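Local coordinates for protein uronate isomerase (Bacillus halodurans C-125, PDB 3HK5) that probably interconverts uronate sugars such as D-glucuronate and D-fructuronate, as a zinc-binding member of the amidohydrolase superfamily, at residues A168-P173 and A221-P226; A256-V261 and M320-W325. One frame throughout, in Å; residues are numbered along the deposited sequence.

From the N terminus, contact 1 comes first: 168-173 meets 221-226 and closes a loop of 47 residues, mostly helical, which includes helices 178-187 and 198-215. The chain then runs through helix 235-250 into strand 255-262, where contact 2 opens; it closes at 320-325 after 58 residues that include strand 296-300 and helix 306-315. The two loops follow one another in series, neither nesting nor crossing. They are joined through the sheet, where strands 220-224 and 255-262 are parallel neighbours: Leu-224 N to Met-258 O (2.7 Å) and Leu-224 O to Gly-260 N (2.9 Å) are probable hydrogen bonds. Both contacts also reach the bound D-arabinaric acid.

Contact 1 of 2, residues A168-P173 and A221-P226; sequences ALRLDP and AVSLPP. With RAT (D-arabinaric acid), chain C.
Two neighbouring parallel strands of the (beta/alpha)8-barrel expected for this family meet here at the ligand pocket, Arg-170 pairing with Ala-221 in a parallel bridge. The evidence is a pair of backbone bonds flanking Arg-170: Ala-221 N gives to Leu-169 O at 2.8 Å, and Leu-171 N gives to Ala-221 O, almost in line with that carbonyl. The chain crosses between the strands through helices, among them 198-215, which packs on Leu-169 and Leu-171. Beyond the bridge, the Asp-172 carboxylate, rather than backbone, meets the next residues of the strand. Its OD1 receives Ser-223 N at 3.0 Å, from above the carboxylate plane, while OD2 is gripped from opposite faces by Ser-223 OG (2.6 Å) and Arg-170 NH1 (3.0 Å), the latter a salt bridge. The Ser-223 hydroxyl can reach OD2 because it sits between its own N and carbonyl carbon, chi1 64°. Replacing Asp-172 by an alanine would probably leave Ser-223 N and OG without these acceptors and the Arg-170 guanidinium without its carboxylate mate. Arg-170, near zinc ligands His-26 and His-28, bends at chi2 and chi3, which lays its CD 3.4 Å from Ala-221 O and carries the guanidinium toward the ligand. There NH2 lies 2.7 Å from O1B of D-arabinaric acid, in hydrogen-bonding position, though its place is uncertain because it crowds Met-258 CE.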
# COMPACT_ATOMS: atom_id res chain seq x y z
N ALA A 168 31.81 -19.50 -12.93
CA ALA A 168 30.49 -18.87 -12.96
C ALA A 168 30.73 -17.50 -12.33
O ALA A 168 31.22 -17.40 -11.20
CB ALA A 168 29.48 -19.68 -12.14
N LEU A 169 30.41 -16.45 -13.08
CA LEU A 169 30.62 -15.08 -12.62
C LEU A 169 29.55 -14.61 -11.64
O LEU A 169 28.44 -14.27 -12.06
CB LEU A 169 30.69 -14.15 -13.84
CG LEU A 169 30.89 -12.65 -13.60
CD1 LEU A 169 32.18 -12.40 -12.83
CD2 LEU A 169 30.93 -11.95 -14.95
N ARG A 170 29.87 -14.58 -10.35
CA ARG A 170 28.93 -14.15 -9.32
C ARG A 170 28.96 -12.63 -9.22
O ARG A 170 30.03 -12.03 -9.11
CB ARG A 170 29.29 -14.78 -7.97
CG ARG A 170 28.38 -14.36 -6.81
CD ARG A 170 26.91 -14.74 -7.05
NE ARG A 170 26.67 -16.12 -6.67
CZ ARG A 170 25.99 -16.51 -5.60
NH1 ARG A 170 25.45 -15.63 -4.77
NH2 ARG A 170 25.89 -17.81 -5.33
N LEU A 171 27.79 -12.00 -9.24
CA LEU A 171 27.71 -10.55 -9.23
C LEU A 171 26.94 -9.86 -8.10
O LEU A 171 26.58 -8.68 -8.22
CB LEU A 171 27.12 -10.10 -10.58
CG LEU A 171 27.92 -10.59 -11.79
CD1 LEU A 171 27.13 -10.38 -13.07
CD2 LEU A 171 29.27 -9.87 -11.86
N ASP A 172 26.70 -10.56 -6.99
CA ASP A 172 25.98 -9.98 -5.86
C ASP A 172 26.41 -8.55 -5.47
O ASP A 172 25.58 -7.66 -5.38
CB ASP A 172 26.08 -10.90 -4.64
CG ASP A 172 25.32 -12.21 -4.82
OD1 ASP A 172 25.05 -12.58 -5.98
OD2 ASP A 172 25.02 -12.87 -3.81
N PRO A 173 27.72 -8.33 -5.25
CA PRO A 173 28.19 -6.99 -4.87
C PRO A 173 27.84 -5.92 -5.90
O PRO A 173 27.51 -4.79 -5.53
CB PRO A 173 29.70 -7.18 -4.72
CG PRO A 173 29.81 -8.61 -4.26
CD PRO A 173 28.83 -9.30 -5.20
N ALA A 221 25.79 -15.17 -12.35
CA ALA A 221 24.80 -15.44 -11.31
C ALA A 221 24.69 -14.39 -10.22
O ALA A 221 25.61 -13.60 -10.01
CB ALA A 221 25.11 -16.80 -10.68
N VAL A 222 23.56 -14.41 -9.52
CA VAL A 222 23.30 -13.49 -8.42
C VAL A 222 22.22 -14.07 -7.49
O VAL A 222 21.31 -14.77 -7.95
CB VAL A 222 22.78 -12.11 -8.93
CG1 VAL A 222 21.38 -12.27 -9.54
CG2 VAL A 222 22.72 -11.11 -7.77
N SER A 223 22.35 -13.82 -6.18
CA SER A 223 21.34 -14.26 -5.23
C SER A 223 20.53 -12.99 -4.95
O SER A 223 21.10 -11.90 -4.81
CB SER A 223 21.97 -14.81 -3.94
OG SER A 223 22.68 -13.81 -3.23
N LEU A 224 19.21 -13.13 -4.88
CA LEU A 224 18.32 -11.98 -4.71
C LEU A 224 17.37 -12.11 -3.51
O LEU A 224 17.02 -13.20 -3.09
CB LEU A 224 17.52 -11.78 -6.00
CG LEU A 224 18.40 -11.59 -7.24
CD1 LEU A 224 17.60 -11.87 -8.50
CD2 LEU A 224 18.98 -10.17 -7.24
N PRO A 225 16.93 -10.97 -2.96
CA PRO A 225 16.03 -10.96 -1.81
C PRO A 225 14.58 -11.30 -2.19
O PRO A 225 14.22 -11.31 -3.36
CB PRO A 225 16.17 -9.54 -1.28
CG PRO A 225 16.31 -8.74 -2.56
CD PRO A 225 17.27 -9.59 -3.38
N PRO A 226 13.74 -11.58 -1.18
CA PRO A 226 12.33 -11.91 -1.39
C PRO A 226 11.60 -10.75 -2.08
O PRO A 226 10.62 -10.96 -2.80
CB PRO A 226 11.81 -12.15 0.03
CG PRO A 226 13.03 -12.65 0.76
CD PRO A 226 14.11 -11.74 0.24
O1A RAT C . 23.97 -17.51 -2.09
C1 RAT C . 24.31 -18.71 -2.26
O1B RAT C . 24.88 -19.17 -3.28
C2 RAT C . 23.99 -19.69 -1.13
O2 RAT C . 23.99 -21.03 -1.66
C3 RAT C . 25.02 -19.58 0.02
O3 RAT C . 26.29 -20.08 -0.41
C4 RAT C . 24.59 -20.34 1.31
O4 RAT C . 25.32 -19.86 2.44
C5 RAT C . 24.80 -21.87 1.21
O5A RAT C . 25.71 -22.38 1.88
O5B RAT C . 24.02 -22.50 0.44

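Contact 2 of 2, residues A256-V261 and M320-W325; sequences AMMIGV and MIFGCW. With RAT (D-arabinaric acid), chain C.
Met-258 sets its CB over one face of the Trp-325 indole. This carbon stands 3.7 Å from the centroid of the six-membered ring and 22° off the ring normal, a CH-pi contact displaced toward the rim near CH2. Farther along the side chain, SD comes obliquely to the five-membered ring, 4.7 Å from its centroid, which makes a Met-aromatic contact. With CG anti to the carbonyl carbon and beside the backbone N (chi1 -50°), the methionine also turns CG to the edge of a second ring, 4.4 Å from Phe-322 CZ and near that ring's plane. The strands behind these side chains, 255-262 and 319-321, are not partners: strand 296-300 runs between them and pairs in parallel with each, as in the (beta/alpha)8-barrel of the amidohydrolase superfamily. The contact therefore spans an intervening strand, whose Thr-299 packs on Trp-325, and the Met-258 and Trp-325 CA atoms are 8.3 Å apart. The edge of the indole meets backbone, with CZ3 lying 3.5 Å from Ile-259 O, near the ring plane. Just beyond it, Gly-260 has positive phi, where a side-chain carbon would collide with the Ile-259 carbonyl oxygen. Val-261 closes on the benzene end of the indole, its CB 4.3 Å from CH2. The Trp-325 side chain also packs on Asp-355, a zinc ligand. At the pyrrole end, Trp-325 NE1 donates to O2 of D-arabinaric acid at 3.0 Å with a nearly straight N-H...O angle of 175°.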
# COMPACT_ATOMS: atom_id res chain seq x y z
N ALA A 256 21.75 -16.68 -14.09
CA ALA A 256 21.22 -17.48 -12.99
C ALA A 256 20.78 -16.57 -11.85
O ALA A 256 21.54 -15.72 -11.39
CB ALA A 256 22.27 -18.46 -12.49
N MET A 257 19.54 -16.76 -11.40
CA MET A 257 18.99 -15.98 -10.31
C MET A 257 18.58 -16.93 -9.19
O MET A 257 17.78 -17.84 -9.40
CB MET A 257 17.76 -15.18 -10.80
CG MET A 257 18.05 -14.17 -11.92
SD MET A 257 16.64 -13.13 -12.38
CE MET A 257 15.64 -14.33 -13.21
N MET A 258 19.15 -16.73 -8.00
CA MET A 258 18.84 -17.55 -6.83
C MET A 258 18.06 -16.59 -5.93
O MET A 258 18.64 -15.77 -5.20
CB MET A 258 20.13 -18.07 -6.19
CG MET A 258 21.11 -18.71 -7.22
SD MET A 258 22.43 -19.76 -6.54
CE MET A 258 23.39 -18.65 -5.86
N ILE A 259 16.74 -16.69 -6.01
CA ILE A 259 15.82 -15.79 -5.32
C ILE A 259 15.21 -16.26 -4.01
O ILE A 259 14.87 -17.44 -3.84
CB ILE A 259 14.66 -15.43 -6.30
CG1 ILE A 259 15.25 -14.90 -7.61
CG2 ILE A 259 13.70 -14.42 -5.65
CD1 ILE A 259 14.24 -14.87 -8.76
N GLY A 260 15.05 -15.32 -3.08
CA GLY A 260 14.43 -15.62 -1.80
C GLY A 260 15.26 -15.49 -0.53
O GLY A 260 14.73 -15.73 0.57
N VAL A 261 16.53 -15.11 -0.65
CA VAL A 261 17.39 -14.98 0.52
C VAL A 261 17.36 -13.61 1.21
O VAL A 261 17.61 -12.58 0.58
CB VAL A 261 18.86 -15.33 0.18
CG1 VAL A 261 19.42 -14.35 -0.83
CG2 VAL A 261 19.70 -15.33 1.45
N MET A 320 15.14 -22.34 -17.21
CA MET A 320 15.55 -23.69 -16.81
C MET A 320 15.60 -23.68 -15.28
O MET A 320 16.38 -22.93 -14.69
CB MET A 320 16.93 -24.07 -17.37
CG MET A 320 17.40 -25.45 -16.91
SD MET A 320 16.36 -26.85 -17.49
CE MET A 320 16.83 -26.90 -19.20
N ILE A 321 14.74 -24.48 -14.66
CA ILE A 321 14.70 -24.57 -13.21
C ILE A 321 15.77 -25.54 -12.75
O ILE A 321 16.04 -26.53 -13.43
CB ILE A 321 13.36 -25.14 -12.71
CG1 ILE A 321 12.21 -24.23 -13.08
CG2 ILE A 321 13.38 -25.29 -11.20
CD1 ILE A 321 10.87 -24.85 -12.69
N PHE A 322 16.36 -25.26 -11.59
CA PHE A 322 17.39 -26.15 -11.07
C PHE A 322 17.46 -26.24 -9.56
O PHE A 322 17.13 -25.29 -8.84
CB PHE A 322 18.77 -25.73 -11.62
CG PHE A 322 19.37 -24.52 -10.94
CD1 PHE A 322 20.21 -24.66 -9.84
CD2 PHE A 322 19.09 -23.23 -11.42
CE1 PHE A 322 20.77 -23.54 -9.21
CE2 PHE A 322 19.64 -22.11 -10.80
CZ PHE A 322 20.49 -22.26 -9.70
N GLY A 323 17.88 -27.42 -9.10
CA GLY A 323 18.09 -27.71 -7.70
C GLY A 323 17.05 -27.46 -6.63
O GLY A 323 15.98 -26.89 -6.86
N CYS A 324 17.39 -27.95 -5.44
CA CYS A 324 16.59 -27.81 -4.24
C CYS A 324 17.58 -27.07 -3.37
O CYS A 324 18.40 -27.65 -2.66
CB CYS A 324 16.23 -29.18 -3.69
SG CYS A 324 15.25 -30.14 -4.89
N TRP A 325 17.49 -25.75 -3.46
CA TRP A 325 18.39 -24.83 -2.80
C TRP A 325 18.34 -24.57 -1.30
O TRP A 325 17.28 -24.23 -0.75
CB TRP A 325 18.30 -23.49 -3.54
CG TRP A 325 19.27 -22.45 -3.12
CD1 TRP A 325 20.58 -22.64 -2.79
CD2 TRP A 325 19.04 -21.04 -3.08
NE1 TRP A 325 21.19 -21.42 -2.56
CE2 TRP A 325 20.27 -20.43 -2.73
CE3 TRP A 325 17.92 -20.24 -3.32
CZ2 TRP A 325 20.40 -19.04 -2.61
CZ3 TRP A 325 18.05 -18.86 -3.19
CH2 TRP A 325 19.29 -18.28 -2.85
O1A RAT C . 23.97 -17.51 -2.09
C1 RAT C . 24.31 -18.71 -2.26
O1B RAT C . 24.88 -19.17 -3.28
C2 RAT C . 23.99 -19.69 -1.13
O2 RAT C . 23.99 -21.03 -1.66
C3 RAT C . 25.02 -19.58 0.02
O3 RAT C . 26.29 -20.08 -0.41
C4 RAT C . 24.59 -20.34 1.31
O4 RAT C . 25.32 -19.86 2.44
C5 RAT C . 24.80 -21.87 1.21
O5A RAT C . 25.71 -22.38 1.88
O5B RAT C . 24.02 -22.50 0.44